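Local coordinates for protein ethylbenzene dehydrogenase beta-subunit (Aromatoleum aromaticum, PDB 2IVF) that carries three SF4 clusters and one F3S cluster as the iron-sulfur subunit of a three-chain enzyme, and probably relays electrons through them, at residues B[37-40]-B[41-45]; B[85-88]-B[89-92]; B[97-100]-B[101-105]; B[127-130]-B[131-134]; B[222-225]-B[226-229]. All coordinates share one frame; numbering follows the deposited sequence.

Contact 1: B[37-40]-B[41-45]. With SF4 (iron/sulfur cluster), chain U.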
loop_
_atom_site.group_PDB
_atom_site.type_symbol
_atom_site.label_atom_id
_atom_site.label_comp_id
_atom_site.label_asym_id
_atom_site.label_seq_id
_atom_site.Cartn_x
_atom_site.Cartn_y
_atom_site.Cartn_z
ATOM N N ALA B 37 1.826 5.096 12.066
ATOM C CA ALA B 37 1.031 5.486 13.234
ATOM C C ALA B 37 1.971 6.137 14.235
ATOM O O ALA B 37 1.742 7.234 14.703
ATOM C CB ALA B 37 0.313 4.223 13.875
ATOM N N CYS B 38 3.073 5.460 14.516
ATOM C CA CYS B 38 4.076 6.015 15.427
ATOM C C CYS B 38 4.686 7.286 14.890
ATOM O O CYS B 38 4.797 8.283 15.626
ATOM C CB CYS B 38 5.216 5.032 15.634
ATOM S SG CYS B 38 6.306 5.590 16.938
ATOM N N LYS B 39 5.100 7.242 13.620
ATOM C CA LYS B 39 5.936 8.293 13.038
ATOM C C LYS B 39 5.183 9.609 13.024
ATOM O O LYS B 39 5.756 10.676 13.250
ATOM C CB LYS B 39 6.316 7.938 11.603
ATOM C CG LYS B 39 7.534 8.729 11.040
ATOM C CD LYS B 39 8.693 7.741 10.775
ATOM C CE LYS B 39 10.019 8.354 10.620
ATOM N NZ LYS B 39 10.572 8.891 11.865
ATOM N N ASN B 40 3.897 9.509 12.726
ATOM C CA ASN B 40 3.066 10.682 12.540
ATOM C C ASN B 40 2.592 11.321 13.819
ATOM O O ASN B 40 2.007 12.400 13.773
ATOM C CB ASN B 40 1.925 10.371 11.557
ATOM C CG ASN B 40 2.431 10.359 10.122
ATOM O OD1 ASN B 40 2.546 11.424 9.495
ATOM N ND2 ASN B 40 2.847 9.187 9.644
ATOM N N ILE B 41 2.864 10.693 14.961
ATOM C CA ILE B 41 2.795 11.403 16.233
ATOM C C ILE B 41 4.161 11.845 16.720
ATOM O O ILE B 41 4.351 13.034 17.023
ATOM C CB ILE B 41 2.137 10.571 17.345
ATOM C CG1 ILE B 41 0.835 9.973 16.859
ATOM C CG2 ILE B 41 1.943 11.458 18.630
ATOM C CD1 ILE B 41 0.297 8.828 17.724
ATOM N N TRP B 42 5.113 10.914 16.780
ATOM C CA TRP B 42 6.335 11.122 17.537
ATOM C C TRP B 42 7.589 11.462 16.764
ATOM O O TRP B 42 8.504 12.057 17.358
ATOM C CB TRP B 42 6.662 9.920 18.440
ATOM C CG TRP B 42 5.494 9.440 19.212
ATOM C CD1 TRP B 42 4.872 8.250 19.048
ATOM C CD2 TRP B 42 4.753 10.142 20.222
ATOM N NE1 TRP B 42 3.798 8.147 19.901
ATOM C CE2 TRP B 42 3.713 9.287 20.641
ATOM C CE3 TRP B 42 4.868 11.407 20.820
ATOM C CZ2 TRP B 42 2.773 9.662 21.601
ATOM C CZ3 TRP B 42 3.950 11.768 21.792
ATOM C CH2 TRP B 42 2.921 10.905 22.174
ATOM N N THR B 43 7.715 11.043 15.514
ATOM C CA THR B 43 9.046 11.094 14.907
ATOM C C THR B 43 9.071 11.796 13.576
ATOM O O THR B 43 9.686 11.337 12.625
ATOM C CB THR B 43 9.751 9.689 14.821
ATOM O OG1 THR B 43 8.965 8.770 14.053
ATOM C CG2 THR B 43 9.939 9.130 16.200
ATOM N N LYS B 44 8.450 12.953 13.556
ATOM C CA LYS B 44 8.608 13.904 12.472
ATOM C C LYS B 44 9.332 15.191 12.888
ATOM O O LYS B 44 9.442 16.122 12.106
ATOM C CB LYS B 44 7.237 14.209 11.863
ATOM C CG LYS B 44 6.774 13.095 11.012
ATOM C CD LYS B 44 5.325 13.233 10.564
ATOM C CE LYS B 44 5.052 14.420 9.715
ATOM N NZ LYS B 44 3.585 14.438 9.380
ATOM N N ARG B 45 9.799 15.241 14.131
ATOM C CA ARG B 45 10.580 16.347 14.649
ATOM C C ARG B 45 11.998 16.312 14.086
ATOM O O ARG B 45 12.516 15.230 13.825
ATOM C CB ARG B 45 10.658 16.223 16.175
ATOM C CG ARG B 45 9.319 16.339 16.865
ATOM C CD ARG B 45 9.426 16.098 18.347
ATOM N NE ARG B 45 9.461 14.681 18.630
ATOM C CZ ARG B 45 10.506 14.036 19.141
ATOM N NH1 ARG B 45 11.619 14.684 19.472
ATOM N NH2 ARG B 45 10.416 12.736 19.337
HETATM FE FE1 SF4 U . 6.199 3.021 20.941
HETATM FE FE2 SF4 U . 5.700 4.421 18.774
HETATM FE FE3 SF4 U . 4.281 2.192 19.273
HETATM FE FE4 SF4 U . 3.804 4.378 20.768
HETATM S S1 SF4 U . 3.406 4.156 18.519
HETATM S S2 SF4 U . 4.143 2.275 21.571
HETATM S S3 SF4 U . 5.929 5.324 20.884
HETATM S S4 SF4 U . 6.571 2.352 18.804
HETATM O O HOH W 1 2.014 14.074 11.698
#

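Contact 2: B[85-88]-B[89-92]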
loop_
_atom_site.group_PDB
_atom_site.type_symbol
_atom_site.label_atom_id
_atom_site.label_comp_id
_atom_site.label_asym_id
_atom_site.label_seq_id
_atom_site.Cartn_x
_atom_site.Cartn_y
_atom_site.Cartn_z
ATOM N N LEU B 85 27.635 1.167 17.437
ATOM C CA LEU B 85 26.636 2.146 17.126
ATOM C C LEU B 85 26.187 1.979 15.698
ATOM O O LEU B 85 27.020 1.854 14.789
ATOM C CB LEU B 85 27.180 3.555 17.319
ATOM C CG LEU B 85 27.450 3.901 18.775
ATOM C CD1 LEU B 85 28.262 5.160 18.863
ATOM C CD2 LEU B 85 26.153 4.016 19.538
ATOM N N PRO B 86 24.874 1.982 15.484
ATOM C CA PRO B 86 24.391 2.081 14.128
ATOM C C PRO B 86 24.625 3.437 13.501
ATOM O O PRO B 86 24.659 4.479 14.184
ATOM C CB PRO B 86 22.887 1.866 14.259
ATOM C CG PRO B 86 22.652 1.459 15.618
ATOM C CD PRO B 86 23.778 1.872 16.447
ATOM N N THR B 87 24.721 3.406 12.182
ATOM C CA THR B 87 24.869 4.607 11.399
ATOM C C THR B 87 23.483 5.077 10.974
ATOM O O THR B 87 22.477 4.387 11.194
ATOM C CB THR B 87 25.698 4.309 10.158
ATOM O OG1 THR B 87 24.999 3.292 9.429
ATOM C CG2 THR B 87 27.152 3.848 10.517
ATOM N N LEU B 88 23.420 6.273 10.377
ATOM C CA LEU B 88 22.185 6.808 9.842
ATOM C C LEU B 88 21.597 5.856 8.808
ATOM O O LEU B 88 20.375 5.597 8.784
ATOM C CB LEU B 88 22.424 8.161 9.174
ATOM C CG LEU B 88 21.211 8.841 8.530
ATOM C CD1 LEU B 88 20.024 8.731 9.458
ATOM C CD2 LEU B 88 21.529 10.304 8.162
ATOM N N ILE B 89 22.480 5.338 7.948
ATOM C CA ILE B 89 22.040 4.378 6.928
ATOM C C ILE B 89 21.529 3.115 7.581
ATOM O O ILE B 89 20.444 2.656 7.229
ATOM C CB ILE B 89 23.130 4.074 5.868
ATOM C CG1 ILE B 89 23.398 5.331 5.043
ATOM C CG2 ILE B 89 22.706 2.954 4.880
ATOM C CD1 ILE B 89 24.712 5.269 4.335
ATOM N N ASP B 90 22.265 2.575 8.555
ATOM C CA ASP B 90 21.804 1.379 9.288
ATOM C C ASP B 90 20.396 1.623 9.842
ATOM O O ASP B 90 19.560 0.711 9.894
ATOM C CB ASP B 90 22.706 1.039 10.480
ATOM C CG ASP B 90 24.064 0.518 10.099
ATOM O OD1 ASP B 90 24.213 -0.097 9.029
ATOM O OD2 ASP B 90 25.000 0.703 10.920
ATOM N N SER B 91 20.141 2.874 10.260
ATOM C CA SER B 91 18.923 3.258 10.908
ATOM C C SER B 91 17.846 3.649 9.918
ATOM O O SER B 91 16.829 4.239 10.280
ATOM C CB SER B 91 19.214 4.391 11.901
ATOM O OG SER B 91 20.231 3.967 12.805
ATOM N N GLY B 92 18.085 3.354 8.649
ATOM C CA GLY B 92 17.052 3.498 7.628
ATOM C C GLY B 92 17.153 4.771 6.806
ATOM O O GLY B 92 16.376 4.958 5.873
HETATM O O HOH W 2 27.664 0.163 12.710
#

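Contact 3: B[97-100]-B[101-105]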
loop_
_atom_site.group_PDB
_atom_site.type_symbol
_atom_site.label_atom_id
_atom_site.label_comp_id
_atom_site.label_asym_id
_atom_site.label_seq_id
_atom_site.Cartn_x
_atom_site.Cartn_y
_atom_site.Cartn_z
ATOM N N PHE B 97 14.038 13.685 -1.530
ATOM C CA PHE B 97 13.517 13.486 -2.881
ATOM C C PHE B 97 13.628 14.756 -3.674
ATOM O O PHE B 97 13.893 15.798 -3.114
ATOM C CB PHE B 97 12.099 12.973 -2.807
ATOM C CG PHE B 97 12.023 11.559 -2.297
ATOM C CD1 PHE B 97 12.100 10.503 -3.166
ATOM C CD2 PHE B 97 11.937 11.289 -0.945
ATOM C CE1 PHE B 97 12.082 9.196 -2.697
ATOM C CE2 PHE B 97 11.912 10.006 -0.497
ATOM C CZ PHE B 97 11.991 8.950 -1.385
ATOM N N ASN B 98 13.450 14.678 -4.991
ATOM C CA ASN B 98 13.818 15.783 -5.871
ATOM C C ASN B 98 12.660 16.311 -6.698
ATOM O O ASN B 98 12.782 16.550 -7.898
ATOM C CB ASN B 98 14.974 15.338 -6.776
ATOM C CG ASN B 98 14.615 14.184 -7.655
ATOM O OD1 ASN B 98 13.820 13.317 -7.271
ATOM N ND2 ASN B 98 15.201 14.147 -8.846
ATOM N N HIS B 99 11.527 16.566 -6.031
ATOM C CA HIS B 99 10.330 17.033 -6.718
ATOM C C HIS B 99 10.574 18.230 -7.616
ATOM O O HIS B 99 10.244 18.184 -8.808
ATOM C CB HIS B 99 9.234 17.431 -5.725
ATOM C CG HIS B 99 8.838 16.359 -4.774
ATOM N ND1 HIS B 99 9.576 16.061 -3.650
ATOM C CD2 HIS B 99 7.754 15.555 -4.744
ATOM C CE1 HIS B 99 8.963 15.106 -2.976
ATOM N NE2 HIS B 99 7.863 14.773 -3.629
ATOM N N LYS B 100 11.171 19.308 -7.055
ATOM C CA LYS B 100 11.432 20.531 -7.841
ATOM C C LYS B 100 12.232 20.225 -9.106
ATOM O O LYS B 100 11.880 20.670 -10.188
ATOM C CB LYS B 100 12.190 21.613 -7.026
ATOM C CG LYS B 100 12.243 23.003 -7.730
ATOM C CD LYS B 100 12.978 24.108 -6.900
ATOM C CE LYS B 100 13.467 25.239 -7.751
ATOM N NZ LYS B 100 14.211 26.310 -6.947
ATOM N N GLU B 101 13.287 19.425 -8.954
ATOM C CA GLU B 101 14.180 19.085 -10.053
ATOM C C GLU B 101 13.440 18.406 -11.206
ATOM O O GLU B 101 13.669 18.701 -12.377
ATOM C CB GLU B 101 15.300 18.152 -9.549
ATOM C CG GLU B 101 16.374 17.971 -10.545
ATOM C CD GLU B 101 17.515 17.129 -10.052
ATOM O OE1 GLU B 101 17.288 16.151 -9.319
ATOM O OE2 GLU B 101 18.658 17.450 -10.459
ATOM N N VAL B 102 12.565 17.476 -10.854
ATOM C CA VAL B 102 11.796 16.711 -11.840
ATOM C C VAL B 102 10.659 17.541 -12.485
ATOM O O VAL B 102 10.409 17.440 -13.690
ATOM C CB VAL B 102 11.266 15.423 -11.227
ATOM C CG1 VAL B 102 10.411 14.671 -12.251
ATOM C CG2 VAL B 102 12.420 14.565 -10.720
ATOM N N PHE B 103 9.998 18.414 -11.716
ATOM C CA PHE B 103 8.783 19.076 -12.236
ATOM C C PHE B 103 8.982 20.430 -12.865
ATOM O O PHE B 103 8.230 20.824 -13.757
ATOM C CB PHE B 103 7.766 19.228 -11.088
ATOM C CG PHE B 103 7.479 17.963 -10.339
ATOM C CD1 PHE B 103 7.562 16.709 -10.948
ATOM C CD2 PHE B 103 7.045 18.022 -9.020
ATOM C CE1 PHE B 103 7.243 15.559 -10.249
ATOM C CE2 PHE B 103 6.745 16.855 -8.315
ATOM C CZ PHE B 103 6.853 15.623 -8.914
ATOM N N TYR B 104 9.962 21.184 -12.373
ATOM C CA TYR B 104 9.971 22.623 -12.584
ATOM C C TYR B 104 11.262 23.192 -13.143
ATOM O O TYR B 104 11.317 24.401 -13.418
ATOM C CB TYR B 104 9.689 23.322 -11.243
ATOM C CG TYR B 104 8.388 22.884 -10.619
ATOM C CD1 TYR B 104 7.206 22.993 -11.334
ATOM C CD2 TYR B 104 8.329 22.419 -9.328
ATOM C CE1 TYR B 104 6.027 22.611 -10.805
ATOM C CE2 TYR B 104 7.126 22.015 -8.778
ATOM C CZ TYR B 104 5.968 22.138 -9.547
ATOM O OH TYR B 104 4.750 21.755 -9.058
ATOM N N GLU B 105 12.288 22.365 -13.305
ATOM C CA GLU B 105 13.615 22.893 -13.597
ATOM C C GLU B 105 13.983 22.838 -15.057
ATOM O O GLU B 105 15.083 23.229 -15.440
ATOM C CB GLU B 105 14.675 22.276 -12.670
ATOM C CG GLU B 105 14.648 22.954 -11.286
ATOM C CD GLU B 105 15.654 22.394 -10.303
ATOM O OE1 GLU B 105 16.599 21.706 -10.735
ATOM O OE2 GLU B 105 15.491 22.642 -9.081
#

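Contact 4: B[127-130]-B[131-134]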
loop_
_atom_site.group_PDB
_atom_site.type_symbol
_atom_site.label_atom_id
_atom_site.label_comp_id
_atom_site.label_asym_id
_atom_site.label_seq_id
_atom_site.Cartn_x
_atom_site.Cartn_y
_atom_site.Cartn_z
ATOM N N GLY B 127 18.290 1.459 2.910
ATOM C CA GLY B 127 17.402 2.311 3.659
ATOM C C GLY B 127 16.432 1.464 4.459
ATOM O O GLY B 127 16.467 0.221 4.422
ATOM N N TYR B 128 15.530 2.139 5.154
ATOM C CA TYR B 128 14.497 1.477 5.936
ATOM C C TYR B 128 13.750 0.502 5.020
ATOM O O TYR B 128 13.304 0.898 3.937
ATOM C CB TYR B 128 13.511 2.519 6.474
ATOM C CG TYR B 128 12.381 1.862 7.226
ATOM C CD1 TYR B 128 12.606 1.226 8.425
ATOM C CD2 TYR B 128 11.118 1.771 6.672
ATOM C CE1 TYR B 128 11.572 0.572 9.102
ATOM C CE2 TYR B 128 10.071 1.140 7.331
ATOM C CZ TYR B 128 10.314 0.511 8.536
ATOM O OH TYR B 128 9.275 -0.112 9.183
ATOM N N ASN B 129 13.636 -0.758 5.446
ATOM C CA ASN B 129 12.814 -1.745 4.765
ATOM C C ASN B 129 13.286 -2.008 3.336
ATOM O O ASN B 129 12.512 -2.354 2.452
ATOM C CB ASN B 129 11.341 -1.296 4.776
ATOM C CG ASN B 129 10.399 -2.432 4.503
ATOM O OD1 ASN B 129 10.735 -3.580 4.799
ATOM N ND2 ASN B 129 9.237 -2.149 3.902
ATOM N N TRP B 130 14.591 -1.869 3.134
ATOM C CA TRP B 130 15.182 -1.996 1.780
ATOM C C TRP B 130 15.023 -3.436 1.293
ATOM O O TRP B 130 14.855 -3.673 0.071
ATOM C CB TRP B 130 16.661 -1.657 1.865
ATOM C CG TRP B 130 17.377 -1.623 0.590
ATOM C CD1 TRP B 130 18.064 -2.621 0.013
ATOM C CD2 TRP B 130 17.535 -0.474 -0.256
ATOM N NE1 TRP B 130 18.631 -2.174 -1.157
ATOM C CE2 TRP B 130 18.307 -0.864 -1.345
ATOM C CE3 TRP B 130 17.080 0.847 -0.186
ATOM C CZ2 TRP B 130 18.662 0.020 -2.379
ATOM C CZ3 TRP B 130 17.357 1.707 -1.257
ATOM C CH2 TRP B 130 18.160 1.298 -2.317
ATOM N N ASP B 131 15.109 -4.374 2.236
ATOM C CA ASP B 131 15.027 -5.813 1.911
ATOM C C ASP B 131 13.622 -6.394 2.032
ATOM O O ASP B 131 13.420 -7.616 2.184
ATOM C CB ASP B 131 16.098 -6.670 2.622
ATOM C CG ASP B 131 16.027 -6.624 4.139
ATOM O OD1 ASP B 131 15.180 -5.914 4.723
ATOM O OD2 ASP B 131 16.865 -7.344 4.723
ATOM N N GLU B 132 12.666 -5.497 1.849
ATOM C CA GLU B 132 11.274 -5.831 1.803
ATOM C C GLU B 132 10.979 -6.977 0.838
ATOM O O GLU B 132 11.421 -6.960 -0.310
ATOM C CB GLU B 132 10.465 -4.595 1.430
ATOM C CG GLU B 132 8.953 -4.744 1.594
ATOM C CD GLU B 132 8.225 -3.467 1.303
ATOM O OE1 GLU B 132 8.716 -2.687 0.456
ATOM O OE2 GLU B 132 7.151 -3.266 1.886
ATOM N N ASP B 133 10.189 -7.926 1.327
ATOM C CA ASP B 133 9.591 -9.002 0.500
ATOM C C ASP B 133 10.640 -9.949 -0.053
ATOM O O ASP B 133 10.381 -10.669 -0.996
ATOM C CB ASP B 133 8.720 -8.430 -0.654
ATOM C CG ASP B 133 7.301 -8.046 -0.206
ATOM O OD1 ASP B 133 7.049 -7.940 1.020
ATOM O OD2 ASP B 133 6.425 -7.858 -1.107
ATOM N N GLN B 134 11.821 -9.996 0.560
ATOM C CA GLN B 134 12.865 -10.812 0.019
ATOM C C GLN B 134 12.928 -12.119 0.778
ATOM O O GLN B 134 12.695 -13.181 0.184
ATOM C CB GLN B 134 14.194 -10.074 -0.027
ATOM C CG GLN B 134 14.150 -8.952 -1.041
ATOM C CD GLN B 134 15.330 -8.015 -0.979
ATOM O OE1 GLN B 134 15.174 -6.801 -1.020
ATOM N NE2 GLN B 134 16.507 -8.567 -1.007
HETATM O O HOH W 3 11.253 -1.705 0.043
HETATM O O HOH W 4 12.444 -5.727 5.086
#

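Contact 5: B[222-225]-B[226-229]. With SF4 (iron/sulfur cluster), chain U; GOL (glycerol), chain O.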
loop_
_atom_site.group_PDB
_atom_site.type_symbol
_atom_site.label_atom_id
_atom_site.label_comp_id
_atom_site.label_asym_id
_atom_site.label_seq_id
_atom_site.Cartn_x
_atom_site.Cartn_y
_atom_site.Cartn_z
ATOM N N ILE B 222 -5.898 5.491 26.488
ATOM C CA ILE B 222 -5.913 5.348 25.009
ATOM C C ILE B 222 -4.770 4.394 24.633
ATOM O O ILE B 222 -3.637 4.598 25.037
ATOM C CB ILE B 222 -5.656 6.665 24.273
ATOM C CG1 ILE B 222 -6.617 7.788 24.729
ATOM C CG2 ILE B 222 -5.758 6.451 22.763
ATOM C CD1 ILE B 222 -6.193 9.188 24.206
ATOM N N ALA B 223 -5.085 3.340 23.897
ATOM C CA ALA B 223 -4.075 2.344 23.500
ATOM C C ALA B 223 -2.955 3.025 22.712
ATOM O O ALA B 223 -3.191 4.033 22.042
ATOM C CB ALA B 223 -4.763 1.246 22.652
ATOM N N ASN B 224 -1.753 2.488 22.798
ATOM C CA ASN B 224 -0.646 2.998 22.000
ATOM C C ASN B 224 -0.947 2.864 20.530
ATOM O O ASN B 224 -1.639 1.939 20.116
ATOM C CB ASN B 224 0.631 2.292 22.377
ATOM C CG ASN B 224 0.541 0.795 22.203
ATOM O OD1 ASN B 224 -0.392 0.176 22.682
ATOM N ND2 ASN B 224 1.541 0.206 21.548
ATOM N N ALA B 225 -0.423 3.788 19.731
ATOM C CA ALA B 225 -0.883 3.987 18.362
ATOM C C ALA B 225 -0.540 2.787 17.450
ATOM O O ALA B 225 -1.314 2.410 16.536
ATOM C CB ALA B 225 -0.271 5.289 17.803
ATOM N N CYS B 226 0.638 2.216 17.638
ATOM C CA CYS B 226 1.072 1.123 16.748
ATOM C C CYS B 226 0.242 -0.135 16.945
ATOM O O CYS B 226 0.069 -0.928 16.019
ATOM C CB CYS B 226 2.577 0.888 16.867
ATOM S SG CYS B 226 3.054 0.413 18.524
ATOM N N ASN B 227 -0.258 -0.314 18.171
ATOM C CA ASN B 227 -1.196 -1.360 18.472
ATOM C C ASN B 227 -2.613 -1.037 18.007
ATOM O O ASN B 227 -3.270 -1.875 17.434
ATOM C CB ASN B 227 -1.187 -1.647 19.960
ATOM C CG ASN B 227 0.011 -2.423 20.400
ATOM O OD1 ASN B 227 0.706 -3.062 19.578
ATOM N ND2 ASN B 227 0.236 -2.453 21.722
ATOM N N ARG B 228 -3.086 0.181 18.293
ATOM C CA ARG B 228 -4.444 0.530 18.023
ATOM C C ARG B 228 -4.666 0.608 16.513
ATOM O O ARG B 228 -5.669 0.127 16.044
ATOM C CB ARG B 228 -4.846 1.858 18.649
ATOM C CG ARG B 228 -6.348 2.124 18.528
ATOM C CD ARG B 228 -6.757 3.449 19.212
ATOM N NE ARG B 228 -8.187 3.691 18.964
ATOM C CZ ARG B 228 -8.665 4.128 17.804
ATOM N NH1 ARG B 228 -7.836 4.440 16.815
ATOM N NH2 ARG B 228 -9.969 4.234 17.630
ATOM N N GLN B 229 -3.708 1.163 15.786
ATOM C CA GLN B 229 -3.875 1.395 14.343
ATOM C C GLN B 229 -3.571 0.247 13.377
ATOM O O GLN B 229 -3.631 0.413 12.155
ATOM C CB GLN B 229 -3.091 2.634 13.927
ATOM C CG GLN B 229 -3.620 3.914 14.621
ATOM C CD GLN B 229 -3.055 5.195 14.075
ATOM O OE1 GLN B 229 -2.410 5.932 14.797
ATOM N NE2 GLN B 229 -3.247 5.444 12.762
HETATM FE FE1 SF4 U . 6.199 3.021 20.941
HETATM FE FE2 SF4 U . 5.700 4.421 18.774
HETATM FE FE3 SF4 U . 4.281 2.192 19.273
HETATM FE FE4 SF4 U . 3.804 4.378 20.768
HETATM S S1 SF4 U . 3.406 4.156 18.519
HETATM S S2 SF4 U . 4.143 2.275 21.571
HETATM S S3 SF4 U . 5.929 5.324 20.884
HETATM S S4 SF4 U . 6.571 2.352 18.804
HETATM C C1 GOL O . -8.495 1.957 21.921
HETATM O O1 GOL O . -7.947 3.057 22.723
HETATM C C2 GOL O . -9.806 2.074 21.085
HETATM O O2 GOL O . -10.882 1.215 21.470
HETATM C C3 GOL O . -10.580 3.353 21.032
HETATM O O3 GOL O . -11.561 3.145 20.061
#

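Contact 1: B[37-40]-B[41-45]
Lys-39 reaches across to Thr-43, and two oxygens of that one residue hold its ammonium. NZ of Lys-39 donates to Thr-43 OG1 and to Thr-43 O, each at 2.7 Å. The lysine chain bends at chi2 (115°) and again at chi4. This curls its methylenes past OG1 and sets the two side chains at about a right angle. Met-51 O takes a further bond from NZ and is also bonded to Thr-43 OG1. Thr-43 is the first residue past helix 33-42 to leave helical geometry, yet its N still bonds to Lys-39 O.

The tight part lies toward the cluster. Cys-38 SG points anti to its own N (chi1 -171°) and binds the iron FE2 of the SF4 at 2.3 Å. The same SG meets the Trp-42 ring in plane at its edge, 3.7 Å from CD1. CD1 of Trp-42 also lies 3.6 Å from S3 of the cluster. CG2 of Ile-41 covers one face of that ring. Cys-38 O accepts from Trp-42 N in a nearly straight bond and from Ile-41 N above its carbonyl plane.

The other side is more polar and partly exposed at Lys-44, with the alpha-subunit against it. Lys-44 gives a 3.2 Å bond from NZ to Asn-40 OD1, and one water joins Lys-44 NZ to Asn-40 O. Asn-135 of the alpha-subunit bonds to both side chains, while Asn-40 ND2 turns back to Val-36 O. The chemistry suggests a division of labour: a cysteine ligand packed in sulfur and indole, and a buried lysine charge probably stabilised by neutral oxygens.

Contact 2: B[85-88]-B[89-92]
Thr-87 and Asp-90 exchange hydrogen bonds between backbone and side chain. Asp-90 N donates to Thr-87 OG1 at 3.0 Å (164°). In return Thr-87 N donates to Asp-90 OD2 at 3.0 Å (168°), arriving on the anti side and out of the carboxylate plane. The threonine rotamer (chi1 59°) puts OG1 between its own N and carbonyl carbon, facing the N-H of Asp-90. This reciprocal pair of backbone-to-side-chain bonds leads into a type I turn from Ile-89 to Gly-92.

Ser-91 adds a second grip. Its N and its OG both donate to Thr-87 O, from opposite faces of the carbonyl plane, OG at 2.8 Å. CB of Pro-86 packs beside this hydroxyl, 3.7 Å from Ser-91 OG.

The next shell fixes the aspartate. A water bridges Leu-85 O and Asp-90 OD2. Arg-66 makes a salt bridge to OD1, and Lys-71 forms a long, weak ion pair with OD2. Both carboxylate oxygens thus have donors, and the nearby positive charges would be expected to favour the ionised form of Asp-90.

Contact 3: B[97-100]-B[101-105]
Val-102, Phe-103 and Tyr-104 return their N-H groups to the carbonyls of Asn-98, His-99 and Lys-100, which makes the short helix 99-104. Asn-98 holds the N-cap position, but its side chain makes no capping bond. It turns instead to Glu-101. ND2 of Asn-98 donates to Glu-101 OE1 at 2.9 Å (168°). The oxygen lies in the amide plane of Asn-98, while the carboxylate is turned 86° against that amide and is met on its anti side. The asparagine is held further by His-112 O and His-114 N, and Glu-101 OE2 by a salt bridge with Lys-107. A methyl, CG2 of Val-102, rests 3.4 Å from ND2 of Asn-98.

On another side of the helix the Phe-103 ring lays one face over a carbonyl, with CG 3.2 Å from His-99 O. Its CE2 touches CB of His-99 at 3.6 Å and reaches the edge of the imidazole. The two side chains lie side by side and point the same way, but their rings are oblique, with planes at 68°. His-99 NE2 bonds to Thr-860 O of the alpha-subunit, and Phe-113 meets the imidazole edge-to-face.

Lys-100 and Glu-105 cross at about a right angle on the exposed side. CG of Lys-100 lies 3.5 Å from Glu-105 OE2, whereas NZ stays 4.4 Å from that oxygen, beyond salt-bridge distance. The strong polar links therefore gather at the start of the helix, and the attraction between Lys-100 and Glu-105 is probably modest and softened by solvent.

Contact 4: B[127-130]-B[131-134]
Asn-129 and Glu-132 both carry CG anti to the backbone N (chi1 -161° and -169°), and this brings amide and carboxylate together. ND2 of Asn-129 lies 3.1 Å from Glu-132 CD, with the two planes 60° apart. The backbone helps: a type II turn from Gly-127 to Trp-130 overlaps a type I turn from Asn-129 to Glu-132. Asn-129 takes a positive phi in the first, and Glu-132 N bonds to Asn-129 O at 3.2 Å in the second.

Two waters fill in the polar links. One donates to Asn-129 O and to Glu-132 OE1, both at 2.8 Å. The other lies 2.8 Å from Asn-129 OD1 and 2.8 Å from Asp-131 OD1. The alpha-subunit supplies further partners: its Arg-851 forms a salt bridge with Glu-132 OE2, its Leu-867 is the main polar partner of Asn-129, and its Arg-869 and Arg-906 donate to Trp-130 O.

The loop runs from helix 99-104 to strand 136-138. Asp-131 OD2 accepts from Lys-62 N. Asp-133 N bonds to Thr-58 on strand 55-59. Asp-133 OD1 bonds to Tyr-146 on strand 141-149 and forms a salt bridge with Arg-851 of the alpha-subunit, so the loop lies between these strands and the partner chain.

Contact 5: B[222-225]-B[226-229]
Asn-224 sets its amide against that of Asn-227, the two planes nearly perpendicular (84°). OD1 of Asn-224 takes a weak bond from Asn-227 ND2 at 2.9 Å. Asn-227 has firmer partners farther out: Arg-235 bonds to its OD1 and Thr-21 to its ND2. The rotamer of Asn-224 (chi1 58°) keeps the amide beside the SF4. Its ND2 comes within 3.4 Å of Cys-226 SG and within 3.3 Å of cluster atom S2.

Cys-226 SG binds the iron FE3 of the SF4 at 2.3 Å. Ala-225 CB faces the same cluster, 3.9 Å from S1. Asn-224 is also the N-cap residue of helix 225-228, with no capping bond from its side chain. Its O accepts from Arg-228 N at 2.9 Å, and Ala-225 O accepts from Gln-229 N at 2.8 Å. These bonds close the helical turn that carries the cysteine.

Arg-228 runs out fully extended to NE, away from the cluster. Its NH1 forms a salt bridge with Glu-107 of the alpha-subunit. Its NH2 donates to O3 of a glycerol, probably from the crystallisation liquor, while Ala-223 N donates to glycerol O1. Arg-228 CB touches Ala-223 CB on the way.

Cys-38, Cys-211 and Cys-214 line the pocket of the same SF4. Cys-230, four residues after Cys-226, belongs to the pocket of another. One short run of chain thus serves two clusters, as in bacterial-type ferredoxins with two four-iron clusters, in line with the 4Fe-4S dicluster family.

How the contacts relate
The five contacts follow one another along the chain without overlap. Contacts 1 and 5 are about 13 Å apart between centres and share one SF4. Helix 33-42 and helix 225-228 meet there, with Ile-41 CD1 on Ala-225 CB and Ala-37 CB on Gln-229 OE1, so parts far apart in sequence both contribute to its pocket. Contacts 2 and 4 lie in loops, with centres about 14 Å apart, and touch through a probable hydrogen bond from Tyr-128 N to Gly-92 O. Contact 3, on helix 99-104, is farthest out, about 35 Å from the chain's centre, touching no other. Contacts 1 and 5 meet cluster and alpha-subunit; 3 and 4 meet that subunit without cluster ligands.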